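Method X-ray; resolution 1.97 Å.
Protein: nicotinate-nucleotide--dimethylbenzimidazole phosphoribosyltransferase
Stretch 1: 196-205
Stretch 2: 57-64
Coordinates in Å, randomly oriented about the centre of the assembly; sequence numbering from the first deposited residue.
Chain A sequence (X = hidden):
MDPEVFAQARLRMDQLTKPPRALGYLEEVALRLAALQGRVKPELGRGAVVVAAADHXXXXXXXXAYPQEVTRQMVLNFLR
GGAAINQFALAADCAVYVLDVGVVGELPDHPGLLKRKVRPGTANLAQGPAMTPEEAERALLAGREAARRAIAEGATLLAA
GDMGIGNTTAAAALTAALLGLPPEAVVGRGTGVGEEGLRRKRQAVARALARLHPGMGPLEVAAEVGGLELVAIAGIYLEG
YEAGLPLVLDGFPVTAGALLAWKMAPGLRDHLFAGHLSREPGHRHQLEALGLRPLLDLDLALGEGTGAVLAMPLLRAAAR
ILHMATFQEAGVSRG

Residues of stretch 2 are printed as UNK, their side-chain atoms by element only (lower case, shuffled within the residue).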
ATOM      1  N   GLU A 196      20.765  21.508 -16.836  1.00 38.27           N
ATOM      2  CA  GLU A 196      22.138  21.807 -16.460  1.00 36.64           C
ATOM      3  C   GLU A 196      22.550  21.054 -15.197  1.00 33.24           C
ATOM      4  O   GLU A 196      23.687  20.569 -15.103  1.00 31.09           O
ATOM      5  CB  GLU A 196      22.335  23.313 -16.266  1.00 39.72           C
ATOM      6  CG  GLU A 196      22.922  24.030 -17.483  1.00 44.91           C
ATOM      7  CD  GLU A 196      24.217  23.389 -17.967  1.00 49.14           C
ATOM      8  OE1 GLU A 196      24.147  22.426 -18.765  1.00 50.00           O
ATOM      9  OE2 GLU A 196      25.306  23.836 -17.537  1.00 51.02           O
ATOM     10  N   GLY A 197      21.624  20.943 -14.241  1.00 31.56           N
ATOM     11  CA  GLY A 197      21.903  20.244 -12.997  1.00 29.70           C
ATOM     12  C   GLY A 197      22.146  18.791 -13.332  1.00 29.93           C
ATOM     13  O   GLY A 197      23.119  18.199 -12.846  1.00 28.74           O
ATOM     14  N   LEU A 198      21.304  18.247 -14.209  1.00 30.30           N
ATOM     15  CA  LEU A 198      21.344  16.888 -14.685  1.00 30.45           C
ATOM     16  C   LEU A 198      22.745  16.582 -15.164  1.00 28.37           C
ATOM     17  O   LEU A 198      23.359  15.595 -14.781  1.00 27.28           O
ATOM     18  CB  LEU A 198      20.355  16.758 -15.843  1.00 34.23           C
ATOM     19  CG  LEU A 198      19.508  15.485 -15.751  1.00 38.01           C
ATOM     20  CD1 LEU A 198      18.506  15.534 -14.597  1.00 40.25           C
ATOM     21  CD2 LEU A 198      18.691  15.224 -17.016  1.00 36.95           C
ATOM     22  N   ARG A 199      23.191  17.458 -16.050  1.00 27.99           N
ATOM     23  CA  ARG A 199      24.490  17.350 -16.650  1.00 25.50           C
ATOM     24  C   ARG A 199      25.612  17.385 -15.611  1.00 23.16           C
ATOM     25  O   ARG A 199      26.561  16.597 -15.674  1.00 20.17           O
ATOM     26  CB  ARG A 199      24.688  18.499 -17.637  1.00 26.51           C
ATOM     27  CG  ARG A 199      25.908  18.340 -18.511  1.00 28.75           C
ATOM     28  CD  ARG A 199      26.059  19.532 -19.438  1.00 31.69           C
ATOM     29  NE  ARG A 199      27.256  19.417 -20.262  1.00 34.56           N
ATOM     30  CZ  ARG A 199      27.839  20.439 -20.874  1.00 35.08           C
ATOM     31  NH1 ARG A 199      27.331  21.659 -20.754  1.00 35.30           N
ATOM     32  NH2 ARG A 199      28.934  20.244 -21.596  1.00 36.80           N
ATOM     33  N   ARG A 200      25.536  18.312 -14.656  1.00 22.02           N
ATOM     34  CA  ARG A 200      26.597  18.370 -13.653  1.00 21.72           C
ATOM     35  C   ARG A 200      26.572  17.145 -12.760  1.00 19.92           C
ATOM     36  O   ARG A 200      27.609  16.690 -12.324  1.00 18.41           O
ATOM     37  CB  ARG A 200      26.509  19.647 -12.857  1.00 24.34           C
ATOM     38  CG  ARG A 200      26.877  20.837 -13.720  1.00 26.25           C
ATOM     39  CD  ARG A 200      26.907  22.122 -12.908  1.00 28.45           C
ATOM     40  NE  ARG A 200      25.688  22.252 -12.118  1.00 28.49           N
ATOM     41  CZ  ARG A 200      24.722  23.151 -12.338  1.00 30.61           C
ATOM     42  NH1 ARG A 200      24.816  24.034 -13.332  1.00 31.00           N
ATOM     43  NH2 ARG A 200      23.635  23.163 -11.574  1.00 28.33           N
ATOM     44  N   LYS A 201      25.394  16.575 -12.517  1.00 20.56           N
ATOM     45  CA  LYS A 201      25.325  15.384 -11.668  1.00 22.84           C
ATOM     46  C   LYS A 201      26.001  14.237 -12.395  1.00 21.76           C
ATOM     47  O   LYS A 201      26.810  13.533 -11.804  1.00 21.40           O
ATOM     48  CB  LYS A 201      23.877  15.010 -11.308  1.00 23.20           C
ATOM     49  CG  LYS A 201      23.173  16.064 -10.474  1.00 28.31           C
ATOM     50  CD  LYS A 201      22.184  15.449  -9.498  1.00 34.39           C
ATOM     51  CE  LYS A 201      21.061  14.723 -10.199  1.00 35.78           C
ATOM     52  NZ  LYS A 201      20.061  14.228  -9.208  1.00 38.69           N
ATOM     53  N   ARG A 202      25.701  14.079 -13.685  1.00 22.61           N
ATOM     54  CA  ARG A 202      26.314  13.013 -14.465  1.00 23.17           C
ATOM     55  C   ARG A 202      27.828  13.172 -14.501  1.00 23.00           C
ATOM     56  O   ARG A 202      28.567  12.188 -14.392  1.00 22.61           O
ATOM     57  CB  ARG A 202      25.789  13.005 -15.901  1.00 26.78           C
ATOM     58  CG  ARG A 202      24.297  12.774 -16.021  1.00 33.87           C
ATOM     59  CD  ARG A 202      23.838  13.102 -17.425  1.00 39.47           C
ATOM     60  NE  ARG A 202      22.385  13.122 -17.555  1.00 44.99           N
ATOM     61  CZ  ARG A 202      21.744  13.718 -18.555  1.00 47.92           C
ATOM     62  NH1 ARG A 202      22.435  14.343 -19.500  1.00 49.17           N
ATOM     63  NH2 ARG A 202      20.422  13.674 -18.629  1.00 49.81           N
ATOM     64  N   GLN A 203      28.293  14.412 -14.678  1.00 23.94           N
ATOM     65  CA  GLN A 203      29.733  14.649 -14.712  1.00 25.35           C
ATOM     66  C   GLN A 203      30.359  14.310 -13.373  1.00 22.89           C
ATOM     67  O   GLN A 203      31.423  13.708 -13.321  1.00 23.76           O
ATOM     68  CB  GLN A 203      30.061  16.087 -15.093  1.00 29.66           C
ATOM     69  CG  GLN A 203      30.645  16.213 -16.490  1.00 38.71           C
ATOM     70  CD  GLN A 203      31.855  17.112 -16.552  1.00 44.02           C
ATOM     71  OE1 GLN A 203      31.829  18.146 -17.233  1.00 46.69           O
ATOM     72  NE2 GLN A 203      32.914  16.740 -15.844  1.00 45.82           N
ATOM     73  N   ALA A 204      29.678  14.670 -12.293  1.00 21.97           N
ATOM     74  CA  ALA A 204      30.180  14.393 -10.951  1.00 20.91           C
ATOM     75  C   ALA A 204      30.344  12.895 -10.780  1.00 20.18           C
ATOM     76  O   ALA A 204      31.352  12.432 -10.254  1.00 19.97           O
ATOM     77  CB  ALA A 204      29.214  14.946  -9.893  1.00 20.53           C
ATOM     78  N   VAL A 205      29.354  12.143 -11.254  1.00 20.37           N
ATOM     79  CA  VAL A 205      29.392  10.690 -11.165  1.00 19.99           C
ATOM     80  C   VAL A 205      30.533  10.127 -12.010  1.00 21.17           C
ATOM     81  O   VAL A 205      31.285   9.261 -11.559  1.00 22.39           O
ATOM     82  CB  VAL A 205      28.053  10.060 -11.639  1.00 21.35           C
ATOM     83  CG1 VAL A 205      28.183   8.535 -11.722  1.00 20.53           C
ATOM     84  CG2 VAL A 205      26.940  10.436 -10.676  1.00 19.68           C
ATOM     85  N   UNK A  57      29.790  17.013   0.287  1.00 16.02           N
ATOM     86  CA  UNK A  57      30.579  18.080  -0.301  1.00 17.18           C
ATOM     87  C   UNK A  57      30.208  18.321  -1.755  1.00 17.85           C
ATOM     88  O   UNK A  57      30.462  19.398  -2.294  1.00 19.19           O
ATOM     89  N   UNK A  58      29.590  17.328  -2.390  1.00 15.39           N
ATOM     90  CA  UNK A  58      29.208  17.452  -3.795  1.00 15.35           C
ATOM     91  C   UNK A  58      28.151  18.533  -4.045  1.00 15.63           C
ATOM     92  O   UNK A  58      27.875  18.881  -5.193  1.00 16.36           O
ATOM     93  c   UNK A  58      28.736  16.082  -4.373  1.00 16.14           C
ATOM     94  c   UNK A  58      27.335  15.754  -3.901  1.00 16.40           C
ATOM     95  c   UNK A  58      28.822  16.098  -5.902  1.00 17.89           C
ATOM     96  N   UNK A  59      27.566  19.081  -2.981  1.00 15.63           N
ATOM     97  CA  UNK A  59      26.575  20.136  -3.161  1.00 17.37           C
ATOM     98  C   UNK A  59      27.238  21.330  -3.838  1.00 17.28           C
ATOM     99  O   UNK A  59      26.565  22.176  -4.418  1.00 17.78           O
ATOM    100  c   UNK A  59      27.079  21.088  -0.888  1.00 24.52           C
ATOM    101  c   UNK A  59      25.149  19.503  -1.184  1.00 20.97           C
ATOM    102  c   UNK A  59      25.970  20.620  -1.822  1.00 19.38           C
ATOM    103  N   UNK A  60      28.563  21.393  -3.760  1.00 17.34           N
ATOM    104  CA  UNK A  60      29.303  22.492  -4.367  1.00 18.72           C
ATOM    105  C   UNK A  60      29.223  22.442  -5.894  1.00 20.18           C
ATOM    106  O   UNK A  60      29.557  23.417  -6.570  1.00 19.74           O
ATOM    107  c   UNK A  60      30.758  22.456  -3.911  1.00 16.74           C
ATOM    108  N   UNK A  61      28.782  21.306  -6.430  1.00 18.81           N
ATOM    109  CA  UNK A  61      28.653  21.132  -7.875  1.00 19.49           C
ATOM    110  C   UNK A  61      27.288  21.591  -8.391  1.00 19.57           C
ATOM    111  O   UNK A  61      26.968  21.412  -9.570  1.00 18.31           O
ATOM    112  c   UNK A  61      30.240  19.099  -7.934  1.00 22.36           C
ATOM    113  c   UNK A  61      28.859  19.662  -8.255  1.00 20.64           C
ATOM    114  o   UNK A  61      32.407  20.096  -8.005  1.00 25.66           O
ATOM    115  c   UNK A  61      31.360  19.846  -8.637  1.00 25.71           C
ATOM    116  o   UNK A  61      31.197  20.172  -9.828  1.00 30.67           O
ATOM    117  N   UNK A  62      26.482  22.167  -7.504  1.00 19.04           N
ATOM    118  CA  UNK A  62      25.168  22.649  -7.894  1.00 19.90           C
ATOM    119  C   UNK A  62      24.234  21.536  -8.332  1.00 22.25           C
ATOM    120  O   UNK A  62      23.556  21.648  -9.356  1.00 23.12           O
ATOM    121  N   UNK A  63      24.186  20.463  -7.549  1.00 22.67           N
ATOM    122  CA  UNK A  63      23.341  19.321  -7.878  1.00 24.13           C
ATOM    123  C   UNK A  63      22.020  19.308  -7.116  1.00 25.28           C
ATOM    124  O   UNK A  63      21.223  18.384  -7.273  1.00 27.69           O
ATOM    125  c   UNK A  63      24.423  17.872  -6.123  1.00 24.40           C
ATOM    126  c   UNK A  63      24.081  17.995  -7.609  1.00 23.73           C
ATOM    127  c   UNK A  63      25.345  17.935  -8.449  1.00 24.04           C
ATOM    128  N   UNK A  64      21.790  20.329  -6.296  1.00 25.76           N
ATOM    129  CA  UNK A  64      20.561  20.427  -5.520  1.00 27.18           C
ATOM    130  C   UNK A  64      20.056  21.863  -5.415  1.00 28.21           C
ATOM    131  O   UNK A  64      20.845  22.802  -5.295  1.00 28.70           O
ATOM    132  c   UNK A  64      20.784  19.872  -4.111  1.00 27.57           C
ATOM    133  o   UNK A  64      19.613  20.011  -3.327  1.00 29.83           O
TER
HETATM  134  O   HOH W   1      29.797  18.298 -11.964  1.00 31.64           O

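Position 57 carries no atoms beyond its backbone, and nothing of the helix 196-205 lies near it; the absence of a CB identifies Gly57. At position 58 three carbons are present, one bonded to CA and carrying the other two. The CA-to-CB bond points toward the helix, and one outer carbon faces CB of Ala204. This branching at CB is that of valine; Val58 CG2 lies 4.2 Å from Ala204 CB. Position 59 repeats the pattern of one carbon bearing two, but its side chain is out of reach of the helix; it is Val59. A single carbon at position 60, also remote from the helix, defines Ala60.

Position 61 has three carbons in a row, the third carrying two oxygens. A carboxylate at the end of two methylenes is glutamate. The CA-to-CB bond of Glu61 points sideways to the helix, and the side chain folds through m rotamers at chi1 and chi2. Its OE1 accepts a hydrogen bond from water 1 at 3.2 Å, and the same water donates to Arg200 O at 2.7 Å, bridging carboxylate and helix backbone. The other oxygen, OE2, is bonded elsewhere in the structure.

Position 62 again lacks side-chain atoms, and its phi of 65° favours the residue this implies, Gly62. An ideal CB here would point toward the helix and sit 3.1 Å from Arg200 NH2, a tight fit. Position 63 shows one carbon carrying two more, with one of the outer carbons against CG of Lys201. The branched, wholly carbon side chain is that of Val63, whose CG1 lies 3.5 Å from Lys201 CG. At position 64 one carbon is followed by one oxygen, a hydroxymethyl group, with the CA-to-CB bond pointing away from the helix: Ser64, whose OG bonds to a residue adjoining the stretches.

The contact is small, burying 288 Å² in total, and combines polar anchoring with apolar packing. Arg200 reaches from the helix to two successive carbonyls: Arg200 NH2 donates to Gly62 O at 2.7 Å with a nearly straight angle of 166°, whereas Arg200 NE makes a weak bond to Glu61 O at 3.0 Å, bent to 125°. Gly62 O lies at the guanidinium edge, near its plane. The closest CA atoms across the two stretches are those of Val63 and Gly197, 5.4 Å apart; Gly62 O comes nearer still, 4.2 Å from Gly197 CA. Val63 packs on the aliphatic part of Lys201, while Ala204 meets Val58 one turn beyond Arg200.

Stretch 2 (57-64) GVVAEGVS
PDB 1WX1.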